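Local coordinates for protein ribonucleoside-diphosphate reductase (Pseudomonas aeruginosa, PDB 5IM3) that probably reduces ribonucleoside diphosphates to deoxyribonucleotides, the precursors of DNA, and binds dATP as an allosteric effector, at residues A[726-731]-A[740-745]; A[494-499]-A[891-896]; A[680-685]-A[856-861]. All blocks are in the same frame, centred on the assembly; numbering follows the deposited sequence.

Contact 1: A[726-731]-A[740-745]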
ATOM      1  N   ASP A 726       6.458 -18.344 -48.784  1.00 64.80           N
ATOM      2  CA  ASP A 726       7.425 -19.420 -48.606  1.00 65.55           C
ATOM      3  C   ASP A 726       8.386 -19.136 -47.456  1.00 63.72           C
ATOM      4  O   ASP A 726       8.838 -20.072 -46.790  1.00 63.60           O
ATOM      5  CB  ASP A 726       8.200 -19.641 -49.906  1.00 65.66           C
ATOM      6  CG  ASP A 726       7.298 -20.051 -51.057  1.00 67.69           C
ATOM      7  OD1 ASP A 726       6.475 -20.971 -50.869  1.00 69.75           O
ATOM      8  OD2 ASP A 726       7.407 -19.451 -52.147  1.00 67.70           O
ATOM      9  N   SER A 727       8.706 -17.862 -47.210  1.00 67.21           N
ATOM     10  CA  SER A 727       9.530 -17.512 -46.055  1.00 67.52           C
ATOM     11  C   SER A 727       8.891 -17.991 -44.757  1.00 68.04           C
ATOM     12  O   SER A 727       9.588 -18.469 -43.854  1.00 67.89           O
ATOM     13  CB  SER A 727       9.753 -16.000 -46.006  1.00 66.24           C
ATOM     14  OG  SER A 727      10.388 -15.522 -47.175  1.00 68.02           O
ATOM     15  N   GLU A 728       7.566 -17.861 -44.639  1.00 69.72           N
ATOM     16  CA  GLU A 728       6.874 -18.341 -43.445  1.00 70.09           C
ATOM     17  C   GLU A 728       7.089 -19.835 -43.249  1.00 71.95           C
ATOM     18  O   GLU A 728       7.326 -20.293 -42.126  1.00 72.29           O
ATOM     19  CB  GLU A 728       5.377 -18.038 -43.539  1.00 70.29           C
ATOM     20  CG  GLU A 728       5.001 -16.600 -43.255  1.00 68.99           C
ATOM     21  CD  GLU A 728       4.916 -16.291 -41.771  1.00 67.19           C
ATOM     22  OE1 GLU A 728       3.868 -15.775 -41.329  1.00 65.92           O
ATOM     23  OE2 GLU A 728       5.897 -16.560 -41.045  1.00 65.99           O
ATOM     24  N   LYS A 729       7.003 -20.611 -44.331  1.00 75.30           N
ATOM     25  CA  LYS A 729       7.146 -22.059 -44.220  1.00 77.10           C
ATOM     26  C   LYS A 729       8.530 -22.437 -43.709  1.00 77.58           C
ATOM     27  O   LYS A 729       8.663 -23.250 -42.787  1.00 76.49           O
ATOM     28  CB  LYS A 729       6.871 -22.714 -45.575  1.00 77.48           C
ATOM     29  CG  LYS A 729       5.415 -22.649 -46.005  1.00 78.13           C
ATOM     30  CD  LYS A 729       5.167 -23.463 -47.266  1.00 79.26           C
ATOM     31  CE  LYS A 729       3.680 -23.616 -47.539  1.00 80.57           C
ATOM     32  NZ  LYS A 729       3.402 -24.519 -48.694  1.00 83.38           N
ATOM     33  N   LYS A 730       9.579 -21.853 -44.296  1.00 83.94           N
ATOM     34  CA  LYS A 730      10.933 -22.154 -43.844  1.00 84.58           C
ATOM     35  C   LYS A 730      11.158 -21.688 -42.413  1.00 81.46           C
ATOM     36  O   LYS A 730      11.883 -22.342 -41.656  1.00 83.63           O
ATOM     37  CB  LYS A 730      11.960 -21.514 -44.780  1.00 85.44           C
ATOM     38  CG  LYS A 730      12.337 -22.387 -45.969  1.00 89.00           C
ATOM     39  CD  LYS A 730      13.416 -21.736 -46.825  1.00 90.18           C
ATOM     40  CE  LYS A 730      13.922 -22.682 -47.903  1.00 92.14           C
ATOM     41  NZ  LYS A 730      12.827 -23.140 -48.804  1.00 94.38           N
ATOM     42  N   LEU A 731      10.544 -20.568 -42.022  1.00 69.83           N
ATOM     43  CA  LEU A 731      10.670 -20.103 -40.644  1.00 65.74           C
ATOM     44  C   LEU A 731      10.130 -21.141 -39.668  1.00 66.04           C
ATOM     45  O   LEU A 731      10.728 -21.384 -38.613  1.00 65.59           O
ATOM     46  CB  LEU A 731       9.942 -18.768 -40.476  1.00 62.40           C
ATOM     47  CG  LEU A 731       9.892 -18.180 -39.061  1.00 60.74           C
ATOM     48  CD1 LEU A 731      11.293 -17.927 -38.524  1.00 58.76           C
ATOM     49  CD2 LEU A 731       9.072 -16.897 -39.042  1.00 58.63           C
ATOM     50  N   ILE A 740       6.309 -22.056 -32.898  1.00 65.56           N
ATOM     51  CA  ILE A 740       5.680 -21.136 -33.841  1.00 65.04           C
ATOM     52  C   ILE A 740       4.523 -21.846 -34.526  1.00 67.41           C
ATOM     53  O   ILE A 740       4.621 -23.021 -34.893  1.00 68.26           O
ATOM     54  CB  ILE A 740       6.689 -20.600 -34.879  1.00 65.52           C
ATOM     55  CG1 ILE A 740       5.992 -19.666 -35.875  1.00 64.45           C
ATOM     56  CG2 ILE A 740       7.373 -21.753 -35.607  1.00 65.88           C
ATOM     57  CD1 ILE A 740       6.953 -18.909 -36.783  1.00 63.81           C
ATOM     58  N   GLU A 741       3.425 -21.117 -34.698  1.00 72.15           N
ATOM     59  CA  GLU A 741       2.264 -21.619 -35.422  1.00 75.33           C
ATOM     60  C   GLU A 741       1.600 -20.439 -36.109  1.00 72.87           C
ATOM     61  O   GLU A 741       1.213 -19.475 -35.444  1.00 71.89           O
ATOM     62  CB  GLU A 741       1.285 -22.322 -34.481  1.00 78.99           C
ATOM     63  CG  GLU A 741       0.036 -22.840 -35.166  1.00 83.27           C
ATOM     64  CD  GLU A 741      -0.835 -23.656 -34.238  1.00 87.07           C
ATOM     65  OE1 GLU A 741      -0.341 -24.666 -33.694  1.00 89.16           O
ATOM     66  OE2 GLU A 741      -2.009 -23.280 -34.044  1.00 88.17           O
ATOM     67  N   VAL A 742       1.481 -20.511 -37.430  1.00 66.08           N
ATOM     68  CA  VAL A 742       0.902 -19.433 -38.220  1.00 64.87           C
ATOM     69  C   VAL A 742       0.069 -20.047 -39.336  1.00 66.77           C
ATOM     70  O   VAL A 742       0.413 -21.103 -39.876  1.00 67.69           O
ATOM     71  CB  VAL A 742       1.993 -18.493 -38.783  1.00 64.76           C
ATOM     72  CG1 VAL A 742       3.042 -19.276 -39.546  1.00 66.05           C
ATOM     73  CG2 VAL A 742       1.384 -17.409 -39.666  1.00 64.29           C
ATOM     74  N   ASP A 743      -1.042 -19.393 -39.660  1.00 73.10           N
ATOM     75  CA  ASP A 743      -1.889 -19.842 -40.756  1.00 75.64           C
ATOM     76  C   ASP A 743      -1.137 -19.745 -42.077  1.00 74.11           C
ATOM     77  O   ASP A 743      -0.409 -18.781 -42.327  1.00 71.91           O
ATOM     78  CB  ASP A 743      -3.161 -18.999 -40.813  1.00 75.40           C
ATOM     79  CG  ASP A 743      -4.104 -19.447 -41.905  1.00 79.26           C
ATOM     80  OD1 ASP A 743      -3.911 -19.023 -43.064  1.00 80.01           O
ATOM     81  OD2 ASP A 743      -5.041 -20.218 -41.606  1.00 81.29           O
ATOM     82  N   LEU A 744      -1.317 -20.753 -42.931  1.00 73.69           N
ATOM     83  CA  LEU A 744      -0.616 -20.830 -44.209  1.00 73.11           C
ATOM     84  C   LEU A 744      -1.578 -20.860 -45.394  1.00 75.25           C
ATOM     85  O   LEU A 744      -1.189 -21.275 -46.491  1.00 77.24           O
ATOM     86  CB  LEU A 744       0.298 -22.059 -44.229  1.00 74.55           C
ATOM     87  CG  LEU A 744       1.798 -21.849 -43.988  1.00 74.19           C
ATOM     88  CD1 LEU A 744       2.073 -20.925 -42.811  1.00 71.94           C
ATOM     89  CD2 LEU A 744       2.479 -23.195 -43.768  1.00 75.47           C
ATOM     90  N   SER A 745      -2.818 -20.415 -45.207  1.00 72.44           N
ATOM     91  CA  SER A 745      -3.806 -20.484 -46.271  1.00 73.72           C
ATOM     92  C   SER A 745      -3.483 -19.483 -47.377  1.00 73.39           C
ATOM     93  O   SER A 745      -2.807 -18.472 -47.166  1.00 70.85           O
ATOM     94  CB  SER A 745      -5.210 -20.222 -45.724  1.00 74.13           C
ATOM     95  OG  SER A 745      -5.351 -18.879 -45.295  1.00 72.72           O
TER

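Contact 2: A[494-499]-A[891-896]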
ATOM      1  N   ARG A 494      14.141 -20.239 -24.410  1.00 59.01           N
ATOM      2  CA  ARG A 494      14.516 -20.446 -23.016  1.00 59.83           C
ATOM      3  C   ARG A 494      13.437 -19.936 -22.066  1.00 59.17           C
ATOM      4  O   ARG A 494      13.270 -20.481 -20.970  1.00 58.60           O
ATOM      5  CB  ARG A 494      15.855 -19.763 -22.728  1.00 59.24           C
ATOM      6  CG  ARG A 494      17.025 -20.313 -23.538  1.00 58.37           C
ATOM      7  CD  ARG A 494      17.483 -21.675 -23.029  1.00 60.02           C
ATOM      8  NE  ARG A 494      18.540 -22.249 -23.861  1.00 59.97           N
ATOM      9  CZ  ARG A 494      19.834 -21.964 -23.742  1.00 58.56           C
ATOM     10  NH1 ARG A 494      20.251 -21.101 -22.823  1.00 58.16           N
ATOM     11  NH2 ARG A 494      20.716 -22.540 -24.546  1.00 58.19           N
ATOM     12  N   VAL A 495      12.696 -18.902 -22.465  1.00 59.64           N
ATOM     13  CA  VAL A 495      11.561 -18.450 -21.665  1.00 59.21           C
ATOM     14  C   VAL A 495      10.472 -19.517 -21.648  1.00 60.02           C
ATOM     15  O   VAL A 495       9.985 -19.919 -20.585  1.00 59.78           O
ATOM     16  CB  VAL A 495      11.028 -17.108 -22.202  1.00 58.44           C
ATOM     17  CG1 VAL A 495       9.736 -16.714 -21.489  1.00 58.12           C
ATOM     18  CG2 VAL A 495      12.079 -16.013 -22.048  1.00 54.86           C
ATOM     19  N   PHE A 496      10.077 -19.992 -22.832  1.00 58.45           N
ATOM     20  CA  PHE A 496       9.042 -21.016 -22.922  1.00 61.79           C
ATOM     21  C   PHE A 496       9.409 -22.261 -22.127  1.00 63.50           C
ATOM     22  O   PHE A 496       8.526 -22.920 -21.568  1.00 66.37           O
ATOM     23  CB  PHE A 496       8.800 -21.383 -24.386  1.00 60.39           C
ATOM     24  CG  PHE A 496       7.844 -20.466 -25.099  1.00 59.64           C
ATOM     25  CD1 PHE A 496       8.040 -19.094 -25.093  1.00 58.63           C
ATOM     26  CD2 PHE A 496       6.760 -20.979 -25.793  1.00 59.76           C
ATOM     27  CE1 PHE A 496       7.162 -18.252 -25.752  1.00 58.23           C
ATOM     28  CE2 PHE A 496       5.883 -20.143 -26.455  1.00 59.46           C
ATOM     29  CZ  PHE A 496       6.082 -18.779 -26.435  1.00 58.18           C
ATOM     30  N   ASP A 497      10.697 -22.596 -22.064  1.00 65.32           N
ATOM     31  CA  ASP A 497      11.164 -23.822 -21.432  1.00 68.63           C
ATOM     32  C   ASP A 497      11.766 -23.590 -20.050  1.00 68.18           C
ATOM     33  O   ASP A 497      12.346 -24.517 -19.476  1.00 70.53           O
ATOM     34  CB  ASP A 497      12.190 -24.511 -22.335  1.00 69.83           C
ATOM     35  CG  ASP A 497      11.643 -24.807 -23.718  1.00 70.15           C
ATOM     36  OD1 ASP A 497      10.415 -24.977 -23.854  1.00 71.61           O
ATOM     37  OD2 ASP A 497      12.443 -24.876 -24.673  1.00 70.69           O
ATOM     38  N   ASP A 498      11.644 -22.380 -19.503  1.00 69.44           N
ATOM     39  CA  ASP A 498      12.184 -22.060 -18.181  1.00 70.52           C
ATOM     40  C   ASP A 498      13.679 -22.370 -18.109  1.00 69.89           C
ATOM     41  O   ASP A 498      14.180 -22.876 -17.103  1.00 71.25           O
ATOM     42  CB  ASP A 498      11.421 -22.805 -17.082  1.00 72.61           C
ATOM     43  CG  ASP A 498      11.745 -22.293 -15.690  1.00 72.74           C
ATOM     44  OD1 ASP A 498      12.100 -21.103 -15.559  1.00 69.16           O
ATOM     45  OD2 ASP A 498      11.635 -23.082 -14.724  1.00 74.66           O
ATOM     46  N   GLY A 499      14.398 -22.063 -19.190  1.00 61.85           N
ATOM     47  CA  GLY A 499      15.823 -22.304 -19.255  1.00 60.24           C
ATOM     48  C   GLY A 499      16.638 -21.110 -18.790  1.00 58.41           C
ATOM     49  O   GLY A 499      16.117 -20.058 -18.421  1.00 57.84           O
ATOM     50  N   THR A 891       0.573 -12.022 -24.017  1.00 60.37           N
ATOM     51  CA  THR A 891       0.456 -11.246 -25.247  1.00 55.11           C
ATOM     52  C   THR A 891       1.725 -11.341 -26.086  1.00 56.15           C
ATOM     53  O   THR A 891       1.671 -11.681 -27.274  1.00 56.24           O
ATOM     54  CB  THR A 891       0.145  -9.786 -24.920  1.00 54.15           C
ATOM     55  OG1 THR A 891      -1.153  -9.696 -24.323  1.00 56.34           O
ATOM     56  CG2 THR A 891       0.183  -8.920 -26.181  1.00 52.96           C
ATOM     57  N   TYR A 892       2.879 -11.028 -25.495  1.00 55.68           N
ATOM     58  CA  TYR A 892       4.107 -10.976 -26.277  1.00 54.67           C
ATOM     59  C   TYR A 892       4.711 -12.354 -26.521  1.00 54.57           C
ATOM     60  O   TYR A 892       5.531 -12.500 -27.434  1.00 54.79           O
ATOM     61  CB  TYR A 892       5.107 -10.039 -25.601  1.00 53.22           C
ATOM     62  CG  TYR A 892       4.659  -8.598 -25.698  1.00 52.37           C
ATOM     63  CD1 TYR A 892       4.846  -7.873 -26.869  1.00 50.24           C
ATOM     64  CD2 TYR A 892       4.011  -7.975 -24.640  1.00 53.58           C
ATOM     65  CE1 TYR A 892       4.421  -6.562 -26.975  1.00 51.49           C
ATOM     66  CE2 TYR A 892       3.580  -6.663 -24.735  1.00 52.53           C
ATOM     67  CZ  TYR A 892       3.785  -5.961 -25.904  1.00 53.51           C
ATOM     68  OH  TYR A 892       3.358  -4.653 -26.003  1.00 53.09           O
ATOM     69  N   ARG A 893       4.317 -13.365 -25.745  1.00 57.43           N
ATOM     70  CA  ARG A 893       4.552 -14.742 -26.167  1.00 59.51           C
ATOM     71  C   ARG A 893       3.767 -15.054 -27.435  1.00 60.91           C
ATOM     72  O   ARG A 893       4.297 -15.660 -28.373  1.00 60.38           O
ATOM     73  CB  ARG A 893       4.156 -15.722 -25.061  1.00 61.29           C
ATOM     74  CG  ARG A 893       5.114 -15.797 -23.888  1.00 61.90           C
ATOM     75  CD  ARG A 893       4.863 -17.055 -23.069  1.00 63.89           C
ATOM     76  NE  ARG A 893       5.561 -17.029 -21.785  1.00 64.29           N
ATOM     77  CZ  ARG A 893       5.928 -18.111 -21.107  1.00 67.80           C
ATOM     78  NH1 ARG A 893       5.677 -19.324 -21.588  1.00 70.00           N
ATOM     79  NH2 ARG A 893       6.559 -17.984 -19.947  1.00 68.28           N
ATOM     80  N   MET A 894       2.494 -14.651 -27.473  1.00 63.04           N
ATOM     81  CA  MET A 894       1.660 -14.900 -28.643  1.00 62.09           C
ATOM     82  C   MET A 894       2.214 -14.193 -29.873  1.00 58.49           C
ATOM     83  O   MET A 894       2.240 -14.767 -30.968  1.00 58.57           O
ATOM     84  CB  MET A 894       0.227 -14.446 -28.360  1.00 64.17           C
ATOM     85  CG  MET A 894      -0.732 -14.583 -29.535  1.00 66.75           C
ATOM     86  SD  MET A 894      -2.346 -13.845 -29.196  1.00 70.60           S
ATOM     87  CE  MET A 894      -3.206 -14.217 -30.721  1.00 71.00           C
ATOM     88  N   ALA A 895       2.652 -12.942 -29.714  1.00 51.49           N
ATOM     89  CA  ALA A 895       3.221 -12.206 -30.839  1.00 50.36           C
ATOM     90  C   ALA A 895       4.395 -12.958 -31.451  1.00 49.72           C
ATOM     91  O   ALA A 895       4.507 -13.061 -32.679  1.00 48.17           O
ATOM     92  CB  ALA A 895       3.659 -10.814 -30.385  1.00 48.11           C
ATOM     93  N   TRP A 896       5.282 -13.486 -30.608  1.00 49.76           N
ATOM     94  CA  TRP A 896       6.401 -14.283 -31.100  1.00 51.42           C
ATOM     95  C   TRP A 896       5.915 -15.614 -31.662  1.00 53.40           C
ATOM     96  O   TRP A 896       6.343 -16.042 -32.740  1.00 53.63           O
ATOM     97  CB  TRP A 896       7.404 -14.502 -29.966  1.00 50.90           C
ATOM     98  CG  TRP A 896       8.590 -15.330 -30.340  1.00 48.93           C
ATOM     99  CD1 TRP A 896       9.618 -14.968 -31.160  1.00 47.32           C
ATOM    100  CD2 TRP A 896       8.881 -16.655 -29.889  1.00 52.66           C
ATOM    101  NE1 TRP A 896      10.530 -15.992 -31.255  1.00 49.97           N
ATOM    102  CE2 TRP A 896      10.100 -17.039 -30.483  1.00 51.54           C
ATOM    103  CE3 TRP A 896       8.229 -17.557 -29.043  1.00 52.99           C
ATOM    104  CZ2 TRP A 896      10.678 -18.285 -30.261  1.00 52.11           C
ATOM    105  CZ3 TRP A 896       8.802 -18.790 -28.824  1.00 55.95           C
ATOM    106  CH2 TRP A 896      10.020 -19.142 -29.426  1.00 56.47           C
TER

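Contact 3: A[680-685]-A[856-861]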
ATOM      1  N   ALA A 680     -13.894 -12.544 -39.187  1.00 67.94           N
ATOM      2  CA  ALA A 680     -14.089 -11.918 -40.489  1.00 69.17           C
ATOM      3  C   ALA A 680     -13.087 -10.797 -40.736  1.00 67.24           C
ATOM      4  O   ALA A 680     -12.696 -10.564 -41.885  1.00 69.22           O
ATOM      5  CB  ALA A 680     -15.519 -11.388 -40.606  1.00 70.47           C
ATOM      6  N   ALA A 681     -12.663 -10.090 -39.685  1.00 64.75           N
ATOM      7  CA  ALA A 681     -11.630  -9.070 -39.850  1.00 61.22           C
ATOM      8  C   ALA A 681     -10.263  -9.706 -40.060  1.00 62.50           C
ATOM      9  O   ALA A 681      -9.462  -9.228 -40.874  1.00 61.10           O
ATOM     10  CB  ALA A 681     -11.600  -8.145 -38.635  1.00 59.18           C
ATOM     11  N   ILE A 682      -9.974 -10.777 -39.321  1.00 68.93           N
ATOM     12  CA  ILE A 682      -8.726 -11.505 -39.515  1.00 68.29           C
ATOM     13  C   ILE A 682      -8.647 -12.045 -40.936  1.00 68.47           C
ATOM     14  O   ILE A 682      -7.576 -12.055 -41.556  1.00 69.10           O
ATOM     15  CB  ILE A 682      -8.612 -12.625 -38.463  1.00 70.42           C
ATOM     16  CG1 ILE A 682      -8.296 -12.013 -37.095  1.00 70.64           C
ATOM     17  CG2 ILE A 682      -7.560 -13.650 -38.865  1.00 71.24           C
ATOM     18  CD1 ILE A 682      -8.226 -13.019 -35.962  1.00 73.56           C
ATOM     19  N   ALA A 683      -9.780 -12.499 -41.476  1.00 63.92           N
ATOM     20  CA  ALA A 683      -9.808 -12.998 -42.846  1.00 62.83           C
ATOM     21  C   ALA A 683      -9.556 -11.877 -43.846  1.00 61.50           C
ATOM     22  O   ALA A 683      -8.785 -12.041 -44.799  1.00 59.17           O
ATOM     23  CB  ALA A 683     -11.148 -13.677 -43.125  1.00 63.77           C
ATOM     24  N   PHE A 684     -10.205 -10.725 -43.652  1.00 63.40           N
ATOM     25  CA  PHE A 684      -9.994  -9.601 -44.558  1.00 62.40           C
ATOM     26  C   PHE A 684      -8.555  -9.101 -44.496  1.00 61.25           C
ATOM     27  O   PHE A 684      -7.981  -8.711 -45.520  1.00 60.97           O
ATOM     28  CB  PHE A 684     -10.968  -8.469 -44.233  1.00 62.12           C
ATOM     29  CG  PHE A 684     -10.690  -7.205 -44.992  1.00 62.97           C
ATOM     30  CD1 PHE A 684     -10.921  -7.137 -46.357  1.00 65.10           C
ATOM     31  CD2 PHE A 684     -10.195  -6.086 -44.343  1.00 60.95           C
ATOM     32  CE1 PHE A 684     -10.659  -5.976 -47.062  1.00 64.52           C
ATOM     33  CE2 PHE A 684      -9.934  -4.920 -45.041  1.00 60.88           C
ATOM     34  CZ  PHE A 684     -10.164  -4.866 -46.402  1.00 61.79           C
ATOM     35  N   ALA A 685      -7.955  -9.095 -43.301  1.00 52.42           N
ATOM     36  CA  ALA A 685      -6.566  -8.659 -43.173  1.00 52.30           C
ATOM     37  C   ALA A 685      -5.628  -9.594 -43.922  1.00 53.96           C
ATOM     38  O   ALA A 685      -4.652  -9.149 -44.539  1.00 51.92           O
ATOM     39  CB  ALA A 685      -6.170  -8.589 -41.699  1.00 49.74           C
ATOM     40  N   THR A 856      -6.585  -7.976 -27.346  1.00 57.38           N
ATOM     41  CA  THR A 856      -5.309  -7.838 -28.038  1.00 52.61           C
ATOM     42  C   THR A 856      -5.066  -8.983 -29.013  1.00 52.72           C
ATOM     43  O   THR A 856      -4.389  -8.798 -30.029  1.00 52.88           O
ATOM     44  CB  THR A 856      -4.179  -7.759 -27.010  1.00 54.37           C
ATOM     45  OG1 THR A 856      -4.506  -6.771 -26.024  1.00 56.21           O
ATOM     46  CG2 THR A 856      -2.862  -7.380 -27.672  1.00 51.14           C
ATOM     47  N   ARG A 857      -5.616 -10.164 -28.729  1.00 59.52           N
ATOM     48  CA  ARG A 857      -5.376 -11.322 -29.587  1.00 61.67           C
ATOM     49  C   ARG A 857      -5.860 -11.088 -31.015  1.00 63.41           C
ATOM     50  O   ARG A 857      -5.281 -11.638 -31.959  1.00 65.19           O
ATOM     51  CB  ARG A 857      -6.046 -12.562 -28.994  1.00 66.46           C
ATOM     52  CG  ARG A 857      -7.513 -12.384 -28.632  1.00 66.04           C
ATOM     53  CD  ARG A 857      -8.074 -13.667 -28.038  1.00 70.89           C
ATOM     54  NE  ARG A 857      -9.397 -13.478 -27.445  1.00 72.55           N
ATOM     55  CZ  ARG A 857     -10.550 -13.750 -28.053  1.00 75.57           C
ATOM     56  NH1 ARG A 857     -10.569 -14.233 -29.290  1.00 77.32           N
ATOM     57  NH2 ARG A 857     -11.695 -13.541 -27.419  1.00 77.84           N
ATOM     58  N   TRP A 858      -6.916 -10.293 -31.200  1.00 61.31           N
ATOM     59  CA  TRP A 858      -7.376  -9.997 -32.555  1.00 59.54           C
ATOM     60  C   TRP A 858      -6.342  -9.181 -33.321  1.00 55.84           C
ATOM     61  O   TRP A 858      -6.096  -9.434 -34.505  1.00 54.79           O
ATOM     62  CB  TRP A 858      -8.712  -9.255 -32.513  1.00 56.92           C
ATOM     63  CG  TRP A 858      -9.820 -10.028 -31.877  1.00 60.31           C
ATOM     64  CD1 TRP A 858     -10.398  -9.781 -30.668  1.00 59.00           C
ATOM     65  CD2 TRP A 858     -10.496 -11.173 -32.418  1.00 61.43           C
ATOM     66  NE1 TRP A 858     -11.385 -10.701 -30.419  1.00 61.79           N
ATOM     67  CE2 TRP A 858     -11.465 -11.567 -31.477  1.00 62.58           C
ATOM     68  CE3 TRP A 858     -10.371 -11.904 -33.604  1.00 62.35           C
ATOM     69  CZ2 TRP A 858     -12.307 -12.658 -31.684  1.00 67.42           C
ATOM     70  CZ3 TRP A 858     -11.207 -12.989 -33.805  1.00 65.91           C
ATOM     71  CH2 TRP A 858     -12.164 -13.353 -32.852  1.00 68.16           C
ATOM     72  N   ILE A 859      -5.728  -8.196 -32.661  1.00 58.11           N
ATOM     73  CA  ILE A 859      -4.751  -7.339 -33.327  1.00 56.89           C
ATOM     74  C   ILE A 859      -3.494  -8.128 -33.670  1.00 58.38           C
ATOM     75  O   ILE A 859      -2.869  -7.904 -34.715  1.00 58.35           O
ATOM     76  CB  ILE A 859      -4.428  -6.119 -32.441  1.00 56.21           C
ATOM     77  CG1 ILE A 859      -5.713  -5.419 -31.988  1.00 57.68           C
ATOM     78  CG2 ILE A 859      -3.532  -5.136 -33.181  1.00 54.65           C
ATOM     79  CD1 ILE A 859      -6.596  -4.953 -33.120  1.00 57.00           C
ATOM     80  N   VAL A 860      -3.096  -9.055 -32.796  1.00 55.24           N
ATOM     81  CA  VAL A 860      -1.904  -9.857 -33.050  1.00 55.99           C
ATOM     82  C   VAL A 860      -2.154 -10.838 -34.187  1.00 58.83           C
ATOM     83  O   VAL A 860      -1.348 -10.952 -35.118  1.00 56.75           O
ATOM     84  CB  VAL A 860      -1.470 -10.582 -31.764  1.00 56.32           C
ATOM     85  CG1 VAL A 860      -0.347 -11.572 -32.053  1.00 56.25           C
ATOM     86  CG2 VAL A 860      -1.037  -9.574 -30.712  1.00 53.90           C
ATOM     87  N   GLU A 861      -3.270 -11.573 -34.123  1.00 63.38           N
ATOM     88  CA  GLU A 861      -3.566 -12.562 -35.155  1.00 67.13           C
ATOM     89  C   GLU A 861      -3.728 -11.905 -36.520  1.00 65.30           C
ATOM     90  O   GLU A 861      -3.306 -12.463 -37.540  1.00 66.06           O
ATOM     91  CB  GLU A 861      -4.827 -13.345 -34.790  1.00 73.34           C
ATOM     92  CG  GLU A 861      -4.555 -14.667 -34.094  1.00 78.06           C
ATOM     93  CD  GLU A 861      -3.851 -15.663 -34.996  1.00 81.96           C
ATOM     94  OE1 GLU A 861      -3.852 -15.455 -36.229  1.00 82.26           O
ATOM     95  OE2 GLU A 861      -3.291 -16.648 -34.471  1.00 85.35           O
TER

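Contact 1: A[726-731]-A[740-745]
Leu731 CG and Ile740 CG1 both stand trans to their main-chain nitrogens (chi1 176° and 179°), which points the two chains at each other; at their ends Leu731 CD2 and Ile740 CD1 are 3.7 Å apart. The two aliphatic chains cross at about a right angle, the Ile740 methyl resting also against Leu731 CG. Glu728 reaches the loop by a different route: a bend at chi2 of -81° turns its carboxylate across Val742, where Glu728 OE1 lies 3.4 Å from Val742 CG2. No hydrogen bond joins the two segments, and Glu728 OE1 is buried here with no polar partner in the model; its other oxygen has a long, weak ion pair with Arg572. At the more exposed end the contact is made by Lys729, whose aliphatic stem runs past Leu744, with Lys729 CG 3.7 Å and Lys729 CE 4.0 Å from Leu744 CD2. Ile740, Val742 and Leu744 thus present every second side chain of an extended loop to the helix, while Asp743 points away. Asp743 OD1 closes an Asx turn, accepting from Ser745 N at 2.8 Å from above the carboxylate plane, while Ser745 OG donates a hydrogen bond of 2.7 Å to that oxygen's syn lone pair; a salt bridge to Lys868 reaches the same oxygen. In the barrel domain, the loop following helix 724-735 folds back along that helix, Val742 and Leu744 also touching its Ile732. Leu731 packs in addition on Pro568 and Leu571 of helix 566-571, and Asp743 and Ser745 border helix 679-707.

Contact 2: A[494-499]-A[891-896]
Phe496 is held between Trp896 on one face of its ring and Arg893 on the other, and the two sides differ in how closely they fit. On the tight side, the indole turns the edge of its six-membered ring to the Phe496 face in an edge-to-face pair, planes at 67° and centroids 4.9 Å apart. Trp896 CZ3 comes to 3.5 Å from Phe496 CE1, above the ring and displaced toward its rim. The Trp896 first torsion, 179°, sets the indole opposite the main-chain nitrogen, with its CE3-CZ3 edge directed at the phenyl face. Its NE1 is hydrogen-bonded to Asp489 OD1, which ties down the far side of the indole, and Arg735 and Phe565 also meet the ring system.

The Arg893 side is looser at its charged end. The methylenes pass the CE1-CZ rim of Phe496, Arg893 CG 3.7 Å from Phe496 CE1, and the chain, extended from CG to NE, carries the guanidinium over the other face. There Arg893 NH1 hangs 4.2 Å above the Phe496 plane, toward its rim; Arg893 CZ, 5.0 Å from the Phe496 ring centroid, offers at most a weak cation-pi attraction. Val495 CG1 sits over a face of the guanidinium, 3.8 Å from Arg893 NH2, while NE is engaged by a salt bridge to Asp889, one helical turn earlier. Beyond Phe496 a Schellman motif ends the helix at exposed Asp497 and Asp498: Gly499 N bonds to Arg494 O, and Asp498, at positive phi, bonds through N to Val495 O.

The contact therefore joins the C-terminal end of helix 489-496 to helix 885-897 within the barrel domain. Helix 544-558 adjoins both segments, touching Val495 and Tyr892, and helix 856-866 packs against Thr891 and Met894.

Contact 3: A[680-685]-A[856-861]
The apolar part of this contact rests on Ile682, whose delta methyl meets both Trp858 and Glu861. Ile682 CD1 approaches the indole at its edge, near the ring plane, and lies 3.4 Å from Trp858 CE3; the two side chains cross at about a right angle. The same methyl, Ile682 CD1, is 3.6 Å from Glu861 CB, so it sits between two residues three apart on the second helix. The extended end of the isoleucine, with chi2 at 177°, puts CD1 far enough forward to touch both.

Polar groups make no bond across the interface. The Glu861 chain bends at chi2 of -66°, and only its CB joins the apolar contact; its carboxylate forms a salt bridge with Arg898. Within the second segment, Arg857 NH1 lies 3.2 Å above the plane of the Trp858 ring, offset toward the rim, and Arg857 NH2 has a salt bridge to Glu855.

This is a small, partly exposed junction between helix 679-707 and helix 856-866. The first is backed by helix 665-672, which Ala681 and Phe684 touch, and the second by helix 885-897 and strand 878-881.

All three contacts lie in the barrel domain, on the same side of the chain's centre and away from the annotated dATP sites. Between centres, contact 1 is about 18 Å from contact 2 and about 17 Å from contact 3. The centres of contact 2 and contact 3 are about 21 Å apart. In sequence, 494-499 comes first and 891-896 last; between them 680-685 and 856-861 bracket the local contact 1. Contacts 2 and 3 touch through helices 885-897 and 856-866, where Met894 CE is 3.5 Å from Arg857 O. Contact 1 stays about 5 Å from each at the nearest atoms. Contacts 2 and 3 join segments far apart in sequence, while contact 1 folds a loop back on the preceding helix.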